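Local structure of EF0056 (Enterococcus faecalis, 6ORI) at residues N30-P38 with L165-S173; T247-S255 with L326-P337. The protein is of unknown function but, as an enterococcal surface protein with immunoglobulin-like architecture, probably acts at the cell surface, where such proteins are linked to biofilm. All coordinates share one frame; numbering follows the deposited sequence.

Interaction 1: residues N30-P38 with L165-S173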
loop_
_atom_site.group_PDB
_atom_site.type_symbol
_atom_site.label_atom_id
_atom_site.label_comp_id
_atom_site.label_asym_id
_atom_site.label_seq_id
_atom_site.Cartn_x
_atom_site.Cartn_y
_atom_site.Cartn_z
ATOM N N ASN A 30 -10.328 14.482 -6.195
ATOM C CA ASN A 30 -10.552 13.599 -7.325
ATOM C C ASN A 30 -9.293 12.851 -7.754
ATOM O O ASN A 30 -9.229 12.308 -8.847
ATOM C CB ASN A 30 -11.075 14.405 -8.514
ATOM C CG ASN A 30 -12.219 15.329 -8.140
ATOM O OD1 ASN A 30 -13.155 14.933 -7.437
ATOM N ND2 ASN A 30 -12.142 16.576 -8.603
ATOM N N PHE A 31 -8.292 12.838 -6.896
ATOM C CA PHE A 31 -7.142 11.941 -7.077
ATOM C C PHE A 31 -7.585 10.555 -6.675
ATOM O O PHE A 31 -8.432 10.420 -5.787
ATOM C CB PHE A 31 -5.967 12.397 -6.224
ATOM C CG PHE A 31 -5.496 13.779 -6.567
ATOM C CD1 PHE A 31 -6.050 14.894 -5.962
ATOM C CD2 PHE A 31 -4.504 13.974 -7.504
ATOM C CE1 PHE A 31 -5.626 16.161 -6.294
ATOM C CE2 PHE A 31 -4.088 15.229 -7.840
ATOM C CZ PHE A 31 -4.655 16.323 -7.245
ATOM N N SER A 32 -7.037 9.506 -7.280
ATOM C CA SER A 32 -7.414 8.159 -6.887
ATOM C C SER A 32 -6.257 7.224 -6.610
ATOM O O SER A 32 -6.483 6.184 -6.027
ATOM C CB SER A 32 -8.376 7.517 -7.889
ATOM O OG SER A 32 -7.803 7.468 -9.173
ATOM N N ASP A 33 -5.026 7.565 -6.965
ATOM C CA ASP A 33 -3.929 6.648 -6.673
ATOM C C ASP A 33 -2.611 7.381 -6.574
ATOM O O ASP A 33 -2.354 8.345 -7.293
ATOM C CB ASP A 33 -3.841 5.577 -7.758
ATOM C CG ASP A 33 -3.242 4.267 -7.275
ATOM O OD1 ASP A 33 -2.968 4.078 -6.063
ATOM O OD2 ASP A 33 -3.129 3.351 -8.130
ATOM N N LEU A 34 -1.798 6.901 -5.638
ATOM C CA LEU A 34 -0.419 7.346 -5.484
ATOM C C LEU A 34 0.325 6.195 -4.850
ATOM O O LEU A 34 -0.061 5.709 -3.789
ATOM C CB LEU A 34 -0.376 8.595 -4.608
ATOM C CG LEU A 34 0.983 9.249 -4.410
ATOM C CD1 LEU A 34 1.552 9.745 -5.726
ATOM C CD2 LEU A 34 0.864 10.383 -3.401
ATOM N N GLN A 35 1.359 5.696 -5.523
ATOM C CA GLN A 35 2.108 4.544 -5.043
ATOM C C GLN A 35 3.595 4.755 -5.212
ATOM O O GLN A 35 4.033 5.394 -6.168
ATOM C CB GLN A 35 1.736 3.293 -5.821
ATOM C CG GLN A 35 0.284 2.920 -5.806
ATOM C CD GLN A 35 -0.178 2.402 -4.486
ATOM O OE1 GLN A 35 0.599 1.895 -3.678
ATOM N NE2 GLN A 35 -1.452 2.541 -4.243
ATOM N N PHE A 36 4.361 4.196 -4.272
ATOM C CA PHE A 36 5.820 4.153 -4.296
ATOM C C PHE A 36 6.232 2.710 -4.440
ATOM O O PHE A 36 5.876 1.875 -3.611
ATOM C CB PHE A 36 6.367 4.740 -2.993
ATOM C CG PHE A 36 7.861 4.704 -2.849
ATOM C CD1 PHE A 36 8.682 5.582 -3.546
ATOM C CD2 PHE A 36 8.444 3.804 -1.995
ATOM C CE1 PHE A 36 10.054 5.537 -3.380
ATOM C CE2 PHE A 36 9.819 3.781 -1.837
ATOM C CZ PHE A 36 10.601 4.637 -2.530
ATOM N N ASN A 37 6.968 2.412 -5.511
ATOM C CA ASN A 37 7.306 1.030 -5.833
ATOM C C ASN A 37 8.823 0.864 -5.964
ATOM O O ASN A 37 9.379 0.999 -7.049
ATOM C CB ASN A 37 6.629 0.576 -7.119
ATOM C CG ASN A 37 6.921 -0.888 -7.425
ATOM O OD1 ASN A 37 7.284 -1.649 -6.540
ATOM N ND2 ASN A 37 6.796 -1.256 -8.678
ATOM N N PRO A 38 9.485 0.552 -4.845
ATOM C CA PRO A 38 10.935 0.331 -4.845
ATOM C C PRO A 38 11.295 -1.110 -5.179
ATOM O O PRO A 38 10.524 -2.048 -4.858
ATOM C CB PRO A 38 11.314 0.630 -3.385
ATOM C CG PRO A 38 10.131 0.145 -2.601
ATOM C CD PRO A 38 8.916 0.419 -3.488
ATOM N N LEU A 165 11.660 -1.888 7.477
ATOM C CA LEU A 165 12.029 -0.564 6.966
ATOM C C LEU A 165 10.867 0.027 6.210
ATOM O O LEU A 165 10.528 -0.417 5.119
ATOM C CB LEU A 165 13.237 -0.640 6.041
ATOM C CG LEU A 165 14.547 -1.118 6.678
ATOM C CD1 LEU A 165 15.538 -1.496 5.568
ATOM C CD2 LEU A 165 15.136 -0.080 7.617
ATOM N N MET A 166 10.256 1.033 6.799
ATOM C CA MET A 166 9.053 1.592 6.243
ATOM C C MET A 166 9.257 2.687 5.222
ATOM O O MET A 166 10.321 3.330 5.144
ATOM C CB MET A 166 8.170 2.103 7.369
ATOM C CG MET A 166 8.659 3.359 8.059
ATOM S SD MET A 166 8.275 4.936 7.244
ATOM C CE MET A 166 6.530 5.018 7.546
ATOM N N TYR A 167 8.212 2.897 4.434
ATOM C CA TYR A 167 8.060 4.110 3.640
ATOM C C TYR A 167 6.593 4.517 3.681
ATOM O O TYR A 167 5.718 3.679 3.897
ATOM C CB TYR A 167 8.520 3.910 2.205
ATOM C CG TYR A 167 7.848 2.802 1.441
ATOM C CD1 TYR A 167 6.580 2.951 0.901
ATOM C CD2 TYR A 167 8.515 1.609 1.221
ATOM C CE1 TYR A 167 5.989 1.898 0.189
ATOM C CE2 TYR A 167 7.951 0.582 0.503
ATOM C CZ TYR A 167 6.704 0.735 -0.014
ATOM O OH TYR A 167 6.173 -0.322 -0.725
ATOM N N ARG A 168 6.331 5.809 3.508
ATOM C CA ARG A 168 4.972 6.323 3.349
ATOM C C ARG A 168 4.979 7.373 2.258
ATOM O O ARG A 168 5.774 8.317 2.319
ATOM C CB ARG A 168 4.464 6.923 4.662
ATOM C CG ARG A 168 3.063 7.561 4.585
ATOM C CD ARG A 168 2.785 8.459 5.786
ATOM N NE ARG A 168 1.371 8.757 5.956
ATOM C CZ ARG A 168 0.886 9.791 6.636
ATOM N NH1 ARG A 168 1.683 10.688 7.196
ATOM N NH2 ARG A 168 -0.426 9.921 6.749
ATOM N N ILE A 169 4.118 7.235 1.256
ATOM C CA ILE A 169 3.934 8.255 0.245
ATOM C C ILE A 169 2.518 8.818 0.362
ATOM O O ILE A 169 1.562 8.085 0.641
ATOM C CB ILE A 169 4.261 7.715 -1.160
ATOM C CG1 ILE A 169 4.403 8.872 -2.157
ATOM C CG2 ILE A 169 3.225 6.686 -1.608
ATOM C CD1 ILE A 169 4.947 8.459 -3.507
ATOM N N TYR A 170 2.384 10.129 0.235
ATOM C CA TYR A 170 1.092 10.761 0.432
ATOM C C TYR A 170 1.038 12.093 -0.279
ATOM O O TYR A 170 2.050 12.605 -0.731
ATOM C CB TYR A 170 0.760 10.906 1.926
ATOM C CG TYR A 170 1.754 11.662 2.786
ATOM C CD1 TYR A 170 2.962 11.076 3.176
ATOM C CD2 TYR A 170 1.459 12.924 3.281
ATOM C CE1 TYR A 170 3.857 11.761 3.996
ATOM C CE2 TYR A 170 2.354 13.605 4.097
ATOM C CZ TYR A 170 3.541 12.997 4.451
ATOM O OH TYR A 170 4.449 13.618 5.275
ATOM N N LEU A 171 -0.166 12.630 -0.414
ATOM C CA LEU A 171 -0.396 13.882 -1.108
ATOM C C LEU A 171 -0.924 14.926 -0.148
ATOM O O LEU A 171 -1.864 14.639 0.600
ATOM C CB LEU A 171 -1.409 13.630 -2.209
ATOM C CG LEU A 171 -1.730 14.800 -3.115
ATOM C CD1 LEU A 171 -0.514 15.163 -3.933
ATOM C CD2 LEU A 171 -2.912 14.447 -4.016
ATOM N N VAL A 172 -0.336 16.119 -0.169
ATOM C CA VAL A 172 -0.853 17.222 0.647
ATOM C C VAL A 172 -1.277 18.362 -0.246
ATOM O O VAL A 172 -0.900 18.436 -1.411
ATOM C CB VAL A 172 0.157 17.731 1.699
ATOM C CG1 VAL A 172 0.606 16.589 2.633
ATOM C CG2 VAL A 172 1.336 18.368 1.018
ATOM N N SER A 173 -2.079 19.249 0.332
ATOM C CA SER A 173 -2.640 20.376 -0.364
ATOM C C SER A 173 -2.271 21.665 0.369
ATOM O O SER A 173 -2.646 21.859 1.521
ATOM C CB SER A 173 -4.152 20.202 -0.392
ATOM O OG SER A 173 -4.764 21.404 -0.849
HETATM O O HOH W 1 4.223 -0.090 -2.754
#
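A single water joins the two strands at one end: it donates to Phe36 O over 2.7 Å and lies 2.8 Å from Tyr167 OH, so the phenol oxygen and a carbonyl of the facing strand share it. The torsion of Tyr167 explains this position, since its CG sits between the backbone N and the carbonyl carbon (chi1 57°) and the ring stands up toward 31-38. There the edge of Phe36 is driven onto the Tyr167 face, an edge-to-face pair with centroids 4.9 Å apart and planes at 66°. Phe36 CD2 makes the closest approach, 3.5 Å from Tyr167 CD1 and above the middle of the ring, while Pro38 CG reaches Tyr167 CE2 at 3.8 Å. Moving along the strands, Ile169 sets its CG2 branch 3.9 Å from Phe36 CB and turns CG1 to Leu34, while CD1 lies between Phe36 CB and Leu34 CG. The CD2 methyl of Leu34 reaches past Ile169 to the peptide carbon of Tyr170. At the far end Leu171 CD2 stands over the centre of the Phe31 face, a CH-pi contact of 3.7 Å to the centroid. Beside Phe31, Ser32 and Asp33 both face Lys58 and form a classic beta bulge. The strand axes approach to 6.8 Å and run at 149°, and the contact is made mainly by side chains, which also pack on the facing backbone, with one bridging water; the strands' backbone partners lie elsewhere: 31-38 pairs with 50-59, and 166-173 with 68-74. Such face-to-face packing of apolar residues is the buried core of a beta sandwich, consistent with an immunoglobulin-like domain.

Interaction 2: residues T247-S255 with L326-P337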
loop_
_atom_site.group_PDB
_atom_site.type_symbol
_atom_site.label_atom_id
_atom_site.label_comp_id
_atom_site.label_asym_id
_atom_site.label_seq_id
_atom_site.Cartn_x
_atom_site.Cartn_y
_atom_site.Cartn_z
ATOM N N THR A 247 -3.464 -1.249 -8.724
ATOM C CA THR A 247 -3.235 -0.169 -9.676
ATOM C C THR A 247 -3.234 -0.799 -11.061
ATOM O O THR A 247 -2.418 -1.697 -11.327
ATOM C CB THR A 247 -1.865 0.438 -9.374
ATOM O OG1 THR A 247 -1.853 0.959 -8.029
ATOM C CG2 THR A 247 -1.471 1.502 -10.389
ATOM N N LYS A 248 -4.113 -0.342 -11.934
ATOM C CA LYS A 248 -4.190 -0.907 -13.266
ATOM C C LYS A 248 -3.149 -0.347 -14.223
ATOM O O LYS A 248 -2.621 0.742 -14.032
ATOM C CB LYS A 248 -5.569 -0.648 -13.855
ATOM C CG LYS A 248 -6.701 -1.329 -13.110
ATOM C CD LYS A 248 -8.051 -1.059 -13.818
ATOM C CE LYS A 248 -9.210 -1.669 -13.082
ATOM N NZ LYS A 248 -10.468 -1.509 -13.880
ATOM N N GLU A 249 -2.880 -1.107 -15.268
ATOM C CA GLU A 249 -2.061 -0.653 -16.377
ATOM C C GLU A 249 -2.908 0.166 -17.356
ATOM O O GLU A 249 -2.504 1.253 -17.787
ATOM C CB GLU A 249 -1.449 -1.878 -17.070
ATOM C CG GLU A 249 -0.506 -1.557 -18.219
ATOM C CD GLU A 249 0.789 -0.934 -17.758
ATOM O OE1 GLU A 249 1.119 -1.034 -16.548
ATOM O OE2 GLU A 249 1.479 -0.342 -18.613
ATOM N N LYS A 250 -4.079 -0.356 -17.706
ATOM C CA LYS A 250 -5.019 0.305 -18.622
ATOM C C LYS A 250 -6.417 0.321 -17.957
ATOM O O LYS A 250 -6.545 0.838 -16.858
ATOM C CB LYS A 250 -5.034 -0.397 -19.980
ATOM C CG LYS A 250 -3.702 -0.353 -20.715
ATOM C CD LYS A 250 -3.464 0.992 -21.350
ATOM C CE LYS A 250 -3.009 0.856 -22.803
ATOM N NZ LYS A 250 -1.924 -0.149 -22.989
ATOM N N ASN A 251 -7.437 -0.269 -18.590
ATOM C CA ASN A 251 -8.814 -0.169 -18.122
ATOM C C ASN A 251 -9.473 -1.559 -18.024
ATOM O O ASN A 251 -10.577 -1.776 -18.529
ATOM C CB ASN A 251 -9.639 0.759 -19.032
ATOM C CG ASN A 251 -9.773 0.231 -20.432
ATOM O OD1 ASN A 251 -8.895 -0.448 -20.941
ATOM N ND2 ASN A 251 -10.911 0.507 -21.050
ATOM N N PHE A 252 -8.792 -2.486 -17.366
ATOM C CA PHE A 252 -9.250 -3.878 -17.250
ATOM C C PHE A 252 -10.718 -4.020 -16.888
ATOM O O PHE A 252 -11.231 -3.342 -16.000
ATOM C CB PHE A 252 -8.417 -4.580 -16.178
ATOM C CG PHE A 252 -8.714 -6.051 -16.013
ATOM C CD1 PHE A 252 -8.475 -6.934 -17.045
ATOM C CD2 PHE A 252 -9.194 -6.534 -14.819
ATOM C CE1 PHE A 252 -8.706 -8.290 -16.886
ATOM C CE2 PHE A 252 -9.424 -7.891 -14.645
ATOM C CZ PHE A 252 -9.185 -8.756 -15.680
ATOM N N SER A 253 -11.384 -4.911 -17.615
ATOM C CA SER A 253 -12.682 -5.436 -17.237
ATOM C C SER A 253 -12.565 -6.933 -16.958
ATOM O O SER A 253 -12.230 -7.718 -17.854
ATOM C CB SER A 253 -13.679 -5.222 -18.362
ATOM O OG SER A 253 -14.848 -6.003 -18.140
ATOM N N TYR A 254 -12.873 -7.328 -15.732
ATOM C CA TYR A 254 -12.896 -8.755 -15.391
ATOM C C TYR A 254 -13.932 -9.509 -16.194
ATOM O O TYR A 254 -13.657 -10.563 -16.738
ATOM C CB TYR A 254 -13.175 -8.935 -13.905
ATOM C CG TYR A 254 -13.221 -10.384 -13.440
ATOM C CD1 TYR A 254 -12.060 -11.044 -13.051
ATOM C CD2 TYR A 254 -14.425 -11.076 -13.365
ATOM C CE1 TYR A 254 -12.104 -12.378 -12.632
ATOM C CE2 TYR A 254 -14.481 -12.394 -12.934
ATOM C CZ TYR A 254 -13.313 -13.037 -12.569
ATOM O OH TYR A 254 -13.294 -14.334 -12.104
ATOM N N SER A 255 -15.130 -8.944 -16.258
ATOM C CA SER A 255 -16.249 -9.580 -16.937
ATOM C C SER A 255 -15.953 -9.860 -18.397
ATOM O O SER A 255 -16.249 -10.945 -18.901
ATOM C CB SER A 255 -17.479 -8.678 -16.806
ATOM O OG SER A 255 -17.833 -8.546 -15.445
ATOM N N LEU A 326 -17.157 -13.139 -9.967
ATOM C CA LEU A 326 -16.367 -12.491 -8.937
ATOM C C LEU A 326 -16.684 -11.017 -8.777
ATOM O O LEU A 326 -16.332 -10.416 -7.755
ATOM C CB LEU A 326 -14.882 -12.675 -9.215
ATOM C CG LEU A 326 -13.886 -12.303 -8.110
ATOM C CD1 LEU A 326 -14.188 -12.983 -6.805
ATOM C CD2 LEU A 326 -12.482 -12.627 -8.574
ATOM N N THR A 327 -17.371 -10.429 -9.754
ATOM C CA THR A 327 -17.784 -9.029 -9.618
ATOM C C THR A 327 -18.825 -8.858 -8.496
ATOM O O THR A 327 -19.101 -7.725 -8.088
ATOM C CB THR A 327 -18.341 -8.416 -10.916
ATOM O OG1 THR A 327 -19.608 -9.007 -11.247
ATOM C CG2 THR A 327 -17.363 -8.585 -12.052
ATOM N N LYS A 328 -19.391 -9.944 -7.978
ATOM C CA LYS A 328 -20.279 -9.863 -6.818
ATOM C C LYS A 328 -19.474 -9.535 -5.548
ATOM O O LYS A 328 -20.025 -9.002 -4.573
ATOM C CB LYS A 328 -21.037 -11.174 -6.642
ATOM C CG LYS A 328 -22.080 -11.418 -7.717
ATOM C CD LYS A 328 -22.908 -12.658 -7.402
ATOM C CE LYS A 328 -22.648 -13.770 -8.392
ATOM N NZ LYS A 328 -23.078 -15.107 -7.887
ATOM N N LEU A 329 -18.188 -9.882 -5.544
ATOM C CA LEU A 329 -17.351 -9.691 -4.353
ATOM C C LEU A 329 -16.384 -8.520 -4.459
ATOM O O LEU A 329 -16.018 -7.914 -3.441
ATOM C CB LEU A 329 -16.535 -10.930 -4.044
ATOM C CG LEU A 329 -17.289 -12.239 -3.889
ATOM C CD1 LEU A 329 -16.367 -13.333 -3.448
ATOM C CD2 LEU A 329 -18.447 -12.107 -2.904
ATOM N N ILE A 330 -15.939 -8.226 -5.676
ATOM C CA ILE A 330 -14.931 -7.188 -5.902
ATOM C C ILE A 330 -15.457 -6.215 -6.944
ATOM O O ILE A 330 -15.943 -6.641 -7.978
ATOM C CB ILE A 330 -13.611 -7.799 -6.412
ATOM C CG1 ILE A 330 -12.988 -8.728 -5.362
ATOM C CG2 ILE A 330 -12.617 -6.715 -6.871
ATOM C CD1 ILE A 330 -11.770 -9.544 -5.871
ATOM N N ASP A 331 -15.339 -4.915 -6.669
ATOM C CA ASP A 331 -15.654 -3.911 -7.672
ATOM C C ASP A 331 -14.370 -3.716 -8.486
ATOM O O ASP A 331 -13.409 -3.092 -8.035
ATOM C CB ASP A 331 -16.148 -2.609 -7.044
ATOM C CG ASP A 331 -16.673 -1.635 -8.083
ATOM O OD1 ASP A 331 -16.179 -1.637 -9.224
ATOM O OD2 ASP A 331 -17.593 -0.855 -7.763
ATOM N N PHE A 332 -14.351 -4.288 -9.678
ATOM C CA PHE A 332 -13.181 -4.219 -10.544
ATOM C C PHE A 332 -13.084 -2.908 -11.308
ATOM O O PHE A 332 -12.155 -2.737 -12.099
ATOM C CB PHE A 332 -13.195 -5.368 -11.546
ATOM C CG PHE A 332 -12.729 -6.686 -10.986
ATOM C CD1 PHE A 332 -11.395 -7.045 -11.020
ATOM C CD2 PHE A 332 -13.642 -7.576 -10.437
ATOM C CE1 PHE A 332 -10.974 -8.261 -10.525
ATOM C CE2 PHE A 332 -13.204 -8.785 -9.933
ATOM C CZ PHE A 332 -11.865 -9.103 -9.975
ATOM N N ALA A 333 -14.025 -1.992 -11.082
ATOM C CA ALA A 333 -14.074 -0.747 -11.867
ATOM C C ALA A 333 -14.014 -1.117 -13.344
ATOM O O ALA A 333 -13.160 -0.614 -14.078
ATOM C CB ALA A 333 -12.928 0.189 -11.461
ATOM N N ASN A 334 -14.907 -2.015 -13.780
ATOM C CA ASN A 334 -14.816 -2.607 -15.097
ATOM C C ASN A 334 -14.799 -1.547 -16.190
ATOM O O ASN A 334 -15.618 -0.615 -16.182
ATOM C CB ASN A 334 -15.964 -3.599 -15.378
ATOM C CG ASN A 334 -15.831 -4.937 -14.621
ATOM O OD1 ASN A 334 -14.743 -5.506 -14.430
ATOM N ND2 ASN A 334 -16.979 -5.470 -14.223
ATOM N N ALA A 335 -13.839 -1.701 -17.096
ATOM C CA ALA A 335 -13.658 -0.843 -18.274
ATOM C C ALA A 335 -13.177 0.565 -17.937
ATOM O O ALA A 335 -13.122 1.424 -18.819
ATOM C CB ALA A 335 -14.928 -0.809 -19.105
ATOM N N SER A 336 -12.786 0.788 -16.684
ATOM C CA SER A 336 -12.249 2.070 -16.232
ATOM C C SER A 336 -10.797 1.892 -15.790
ATOM O O SER A 336 -10.430 0.818 -15.323
ATOM C CB SER A 336 -13.042 2.564 -15.029
ATOM O OG SER A 336 -12.467 3.727 -14.441
ATOM N N PRO A 337 -9.971 2.937 -15.931
ATOM C CA PRO A 337 -8.604 2.861 -15.435
ATOM C C PRO A 337 -8.492 3.075 -13.945
ATOM O O PRO A 337 -7.372 3.043 -13.438
ATOM C CB PRO A 337 -7.903 3.995 -16.201
ATOM C CG PRO A 337 -8.964 4.978 -16.469
ATOM C CD PRO A 337 -10.200 4.152 -16.737
HETATM O O HOH W 2 -5.811 1.814 -11.465
HETATM O O HOH W 3 -5.049 2.653 -15.169
HETATM O O HOH W 4 -15.814 -15.208 -11.618
#
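The Phe332 ring is sandwiched: Tyr254 CB lies over the centre of one face, Ile330 CG2 covers the other toward the rim, and Leu326 CD2 meets the edge in plane. Beyond CB, the Tyr254 ring continues as an offset stack on Phe332, centroids 4.7 Å apart and planes at 17°. Leu326 CB approaches the phenol end of Tyr254, 3.7 Å from CZ, and a water ties Tyr254 OH to Leu326 N; the hydroxyl also bonds to Trp263 N. Phe252 adds its ring edge, with CE2 4.2 Å from Phe332 CD1. These rings sit where strand 239-248 has given way to a loop and short helix: Ser253 is the N-cap, its OG accepting from Thr256 N, while 326-337 contributes an Asx turn at Asp331 and a type II turn from Ala333 to Ser336. The Lys248 chain, extended beyond CG, carries NZ among the loop carbonyls. It bonds to Phe332 O and Ser336 O, both 2.7 Å from NZ and both nearly along the C=O axis, and more weakly to Ala333 O. Phe252 O, 2.9 Å from Lys248 NZ, also accepts from Ala335 N, which lies above its carbonyl plane. Asn334 OD1 takes the Tyr254 N-H at 2.9 Å.

Interaction 1 closes before interaction 2 opens along the chain, and their centres are 21 Å apart. The first lies inside the N-terminal domain, between strands 31-38 and 166-173. The second lies on the following domain, joining the end of strand 239-248 to the loop before strand 340-348, its neighbour in the five-stranded sheet. They meet at a domain boundary: Asp33 OD2 is 2.7 Å from Thr247 OG1, a probable hydrogen bond, and Lys245 NZ bonds to Ser32 O. The calcium ion provides a second link, since its site combines Ser162 with Gly372, Asp374, Leu400 and Asp402. Together these contacts suggest that the two domains are held in a defined relative orientation.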